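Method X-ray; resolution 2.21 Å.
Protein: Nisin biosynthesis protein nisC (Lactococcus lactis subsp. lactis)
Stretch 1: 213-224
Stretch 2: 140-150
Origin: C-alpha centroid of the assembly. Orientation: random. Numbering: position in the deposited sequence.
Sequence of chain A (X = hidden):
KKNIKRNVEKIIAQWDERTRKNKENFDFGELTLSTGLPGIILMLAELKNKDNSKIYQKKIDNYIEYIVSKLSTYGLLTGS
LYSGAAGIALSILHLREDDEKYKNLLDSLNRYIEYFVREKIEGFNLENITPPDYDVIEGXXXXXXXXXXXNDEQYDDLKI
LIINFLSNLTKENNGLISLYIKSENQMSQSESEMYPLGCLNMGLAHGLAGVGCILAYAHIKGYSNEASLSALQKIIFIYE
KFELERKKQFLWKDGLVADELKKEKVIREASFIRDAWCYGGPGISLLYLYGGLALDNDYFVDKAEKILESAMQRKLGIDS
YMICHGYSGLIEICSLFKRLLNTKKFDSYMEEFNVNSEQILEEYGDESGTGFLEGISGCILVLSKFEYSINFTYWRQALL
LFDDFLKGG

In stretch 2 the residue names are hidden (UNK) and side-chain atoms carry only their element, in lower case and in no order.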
# COMPACT_ATOMS: atom_id res chain seq x y z
N CYS A 213 10.48 1.72 1.25
CA CYS A 213 10.00 0.34 1.45
C CYS A 213 10.17 -0.48 0.20
O CYS A 213 10.64 -1.62 0.27
CB CYS A 213 8.53 0.30 1.88
SG CYS A 213 8.24 0.91 3.59
N ILE A 214 9.79 0.08 -0.95
CA ILE A 214 9.82 -0.71 -2.19
C ILE A 214 11.26 -1.01 -2.61
O ILE A 214 11.55 -2.11 -3.10
CB ILE A 214 8.91 -0.13 -3.34
CG1 ILE A 214 8.42 -1.26 -4.26
CG2 ILE A 214 9.63 0.95 -4.17
CD1 ILE A 214 7.55 -2.34 -3.53
N LEU A 215 12.16 -0.06 -2.39
CA LEU A 215 13.59 -0.31 -2.65
C LEU A 215 14.23 -1.35 -1.75
O LEU A 215 15.10 -2.11 -2.21
CB LEU A 215 14.40 0.97 -2.59
CG LEU A 215 14.03 2.01 -3.65
CD1 LEU A 215 14.79 3.29 -3.38
CD2 LEU A 215 14.28 1.52 -5.10
N ALA A 216 13.84 -1.36 -0.47
CA ALA A 216 14.30 -2.38 0.46
C ALA A 216 13.77 -3.75 0.03
O ALA A 216 14.53 -4.73 -0.02
CB ALA A 216 13.84 -2.05 1.89
N TYR A 217 12.47 -3.81 -0.26
CA TYR A 217 11.84 -5.06 -0.72
C TYR A 217 12.46 -5.57 -2.01
O TYR A 217 12.77 -6.74 -2.08
CB TYR A 217 10.32 -4.92 -0.87
CG TYR A 217 9.57 -6.20 -1.25
CD1 TYR A 217 9.66 -7.35 -0.47
CD2 TYR A 217 8.74 -6.23 -2.38
CE1 TYR A 217 8.96 -8.51 -0.80
CE2 TYR A 217 8.03 -7.39 -2.71
CZ TYR A 217 8.14 -8.50 -1.92
OH TYR A 217 7.44 -9.64 -2.26
N ALA A 218 12.66 -4.70 -3.00
CA ALA A 218 13.43 -5.02 -4.23
C ALA A 218 14.81 -5.63 -3.94
O ALA A 218 15.13 -6.66 -4.50
CB ALA A 218 13.58 -3.78 -5.14
N HIS A 219 15.59 -5.02 -3.04
CA HIS A 219 16.87 -5.61 -2.62
C HIS A 219 16.77 -7.05 -2.09
O HIS A 219 17.51 -7.91 -2.55
CB HIS A 219 17.61 -4.74 -1.59
CG HIS A 219 18.90 -5.35 -1.12
ND1 HIS A 219 19.08 -5.81 0.16
CD2 HIS A 219 20.06 -5.60 -1.78
CE1 HIS A 219 20.31 -6.29 0.29
NE2 HIS A 219 20.92 -6.18 -0.88
N ILE A 220 15.85 -7.32 -1.16
CA ILE A 220 15.72 -8.69 -0.64
C ILE A 220 15.23 -9.65 -1.73
O ILE A 220 15.52 -10.85 -1.68
CB ILE A 220 14.85 -8.82 0.66
CG1 ILE A 220 13.37 -8.48 0.41
CG2 ILE A 220 15.47 -8.06 1.84
CD1 ILE A 220 12.54 -9.72 0.16
N LYS A 221 14.51 -9.13 -2.72
CA LYS A 221 14.04 -9.96 -3.83
C LYS A 221 15.16 -10.32 -4.84
O LYS A 221 14.98 -11.22 -5.66
CB LYS A 221 12.84 -9.33 -4.53
CG LYS A 221 11.54 -9.35 -3.69
CD LYS A 221 11.21 -10.79 -3.21
CE LYS A 221 9.89 -11.23 -3.69
NZ LYS A 221 9.64 -12.67 -3.44
N GLY A 222 16.28 -9.60 -4.76
CA GLY A 222 17.46 -9.86 -5.61
C GLY A 222 17.73 -8.73 -6.60
O GLY A 222 18.62 -8.83 -7.43
N TYR A 223 16.96 -7.65 -6.48
CA TYR A 223 17.03 -6.51 -7.40
C TYR A 223 17.50 -5.24 -6.67
O TYR A 223 16.69 -4.52 -6.05
CB TYR A 223 15.65 -6.27 -8.05
CG TYR A 223 15.08 -7.48 -8.78
CD1 TYR A 223 15.34 -7.69 -10.15
CD2 TYR A 223 14.30 -8.41 -8.11
CE1 TYR A 223 14.81 -8.81 -10.81
CE2 TYR A 223 13.77 -9.52 -8.76
CZ TYR A 223 14.03 -9.72 -10.10
OH TYR A 223 13.50 -10.85 -10.69
N SER A 224 18.80 -5.00 -6.75
CA SER A 224 19.41 -3.77 -6.23
C SER A 224 20.75 -3.54 -6.86
O SER A 224 21.35 -4.46 -7.40
CB SER A 224 19.57 -3.84 -4.72
OG SER A 224 20.46 -4.86 -4.34
N UNK A 140 4.68 4.26 -9.54
CA UNK A 140 5.54 3.14 -9.90
C UNK A 140 5.89 2.24 -8.72
O UNK A 140 6.12 1.04 -8.92
c UNK A 140 5.95 3.54 -12.94
c UNK A 140 6.73 4.37 -11.94
c UNK A 140 8.10 4.68 -12.52
c UNK A 140 6.83 3.66 -10.56
N UNK A 141 5.96 2.82 -7.52
CA UNK A 141 6.26 2.03 -6.29
C UNK A 141 5.21 0.92 -6.07
O UNK A 141 5.57 -0.25 -5.88
o UNK A 141 7.46 3.74 -5.06
c UNK A 141 6.30 2.93 -5.06
N UNK A 142 3.94 1.31 -6.12
CA UNK A 142 2.82 0.38 -6.03
C UNK A 142 2.83 -0.67 -7.14
O UNK A 142 2.61 -1.84 -6.90
N UNK A 143 3.10 -0.24 -8.37
CA UNK A 143 3.22 -1.17 -9.51
C UNK A 143 4.34 -2.18 -9.29
O UNK A 143 4.13 -3.38 -9.51
c UNK A 143 3.39 -0.42 -10.85
c UNK A 143 2.15 1.18 -12.51
c UNK A 143 2.08 0.26 -11.24
c UNK A 143 3.87 -1.37 -11.98
N UNK A 144 5.50 -1.71 -8.84
CA UNK A 144 6.64 -2.57 -8.52
C UNK A 144 6.30 -3.60 -7.42
O UNK A 144 6.75 -4.73 -7.45
c UNK A 144 7.85 -1.70 -8.15
c UNK A 144 9.67 -3.24 -9.07
c UNK A 144 9.24 -2.34 -7.90
c UNK A 144 10.25 -1.28 -7.65
N UNK A 145 5.48 -3.20 -6.46
CA UNK A 145 5.06 -4.11 -5.37
C UNK A 145 4.45 -5.38 -5.96
O UNK A 145 4.82 -6.50 -5.57
o UNK A 145 3.81 -4.24 -3.31
c UNK A 145 4.04 -3.43 -4.45
N UNK A 146 3.49 -5.18 -6.88
CA UNK A 146 2.89 -6.27 -7.64
C UNK A 146 3.93 -7.00 -8.51
O UNK A 146 4.00 -8.24 -8.47
c UNK A 146 0.76 -8.86 -11.46
c UNK A 146 0.34 -9.01 -10.14
o UNK A 146 0.45 -9.83 -12.41
c UNK A 146 1.73 -6.72 -10.89
c UNK A 146 0.65 -8.01 -9.20
c UNK A 146 1.35 -6.86 -9.56
c UNK A 146 1.44 -7.71 -11.85
c UNK A 146 1.72 -5.80 -8.53
N UNK A 147 4.71 -6.25 -9.29
CA UNK A 147 5.69 -6.87 -10.22
C UNK A 147 6.64 -7.83 -9.53
O UNK A 147 6.91 -8.89 -10.08
c UNK A 147 6.44 -3.85 -12.64
c UNK A 147 6.47 -5.82 -11.05
c UNK A 147 5.06 -5.90 -13.18
c UNK A 147 5.62 -5.02 -12.05
N UNK A 148 7.09 -7.48 -8.31
CA UNK A 148 8.06 -8.28 -7.56
C UNK A 148 7.56 -9.66 -7.08
O UNK A 148 8.36 -10.51 -6.65
c UNK A 148 9.57 -6.34 -6.82
c UNK A 148 8.64 -7.48 -6.38
c UNK A 148 9.79 -5.37 -5.67
c UNK A 148 10.93 -6.85 -7.37
N UNK A 149 6.27 -9.89 -7.21
CA UNK A 149 5.68 -11.22 -7.00
C UNK A 149 5.81 -12.13 -8.22
O UNK A 149 5.55 -13.32 -8.11
c UNK A 149 2.29 -10.26 -5.29
c UNK A 149 4.18 -11.08 -6.67
c UNK A 149 3.81 -10.45 -5.32
c UNK A 149 4.31 -11.32 -4.12
N UNK A 150 6.14 -11.58 -9.39
CA UNK A 150 6.33 -12.41 -10.57
C UNK A 150 7.79 -12.85 -10.66
O UNK A 150 8.69 -12.01 -10.74
c UNK A 150 4.26 -10.04 -12.92
c UNK A 150 4.54 -11.02 -11.78
c UNK A 150 5.93 -11.66 -11.89
c UNK A 150 5.99 -12.59 -13.08
O HOH W 1 8.46 -13.15 -5.92

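Position 140 carries four side-chain carbons forked at the second; the nearest approach, CB of position 140 to CG2 of Ile214, is 7.5 Å, beyond contact. The fork identifies Leu140. Position 141 has one carbon followed by one oxygen, and the oxygen lies near the CG2 methyl of Ile214. This is Ser141, with CG2 of Ile214 3.6 Å from OG of Ser141. The backbone is closer still, with CG1 of Ile214 3.4 Å from O of Ser141. Position 142 has no side-chain atoms and is Gly142.

Position 143 bears four carbons forked at the first, one arm two carbons long, on a CA-to-CB bond directed away from stretch 1: Ile143. Position 144 again shows four carbons forked at the second; its CA-to-CB bond points toward stretch 1, and one terminal carbon reaches Ile214. This is Leu144, and its CD2 lies 3.9 Å from CG1 of Ile214. Position 145 has one carbon then one oxygen, and CD1 of Ile214 lies 3.6 Å from its CA and 3.8 Å from its CB, so the isoleucine packs against the helix backbone itself; it is Ser145.

Position 146 has one carbon leading to a six-carbon ring that bears an oxygen, and its CA-to-CB bond points away from stretch 1: Tyr146. Position 147, four carbons forked at the second and out of reach, is Leu147. Position 148 has the same fork, but both terminal carbons meet stretch 1, one near Ile214, Tyr217 and Ala218, the other near Lys221 and Tyr223. For Leu148, CD1 is 3.6 Å from CD2 of Tyr217 and 4.1 Å from CB of Ala218, while CD2 is 3.8 Å from CD2 of Tyr223. Position 149 repeats the fork; its CA-to-CB bond points away, yet its end comes nearer, and one terminal carbon lies beside the hydroxyl of Tyr217. In Leu149, CD2 is 4.0 Å from OH of Tyr217. Position 150 has four side-chain carbons, forked at the first with one arm two carbons long, and touches nothing of stretch 1: Ile150.

The two helices run at 26°, their axes 9.9 Å apart at closest approach. No direct hydrogen bond crosses between the stretches; the contact is mainly apolar packing, centred on Ile214 and Leu148. Stretch 1 leaves its helix at Gly222, whose positive phi belongs to a Schellman motif, and Tyr223 then comes back against Leu148. One water supplies a polar bridge: it donates to O of Leu148 at 2.7 Å and accepts from NZ of Lys221 at 2.8 Å. In all, 456 Å² is buried, both sides summed.

Stretch 2, residues 140-150: LSGILSYLLLI
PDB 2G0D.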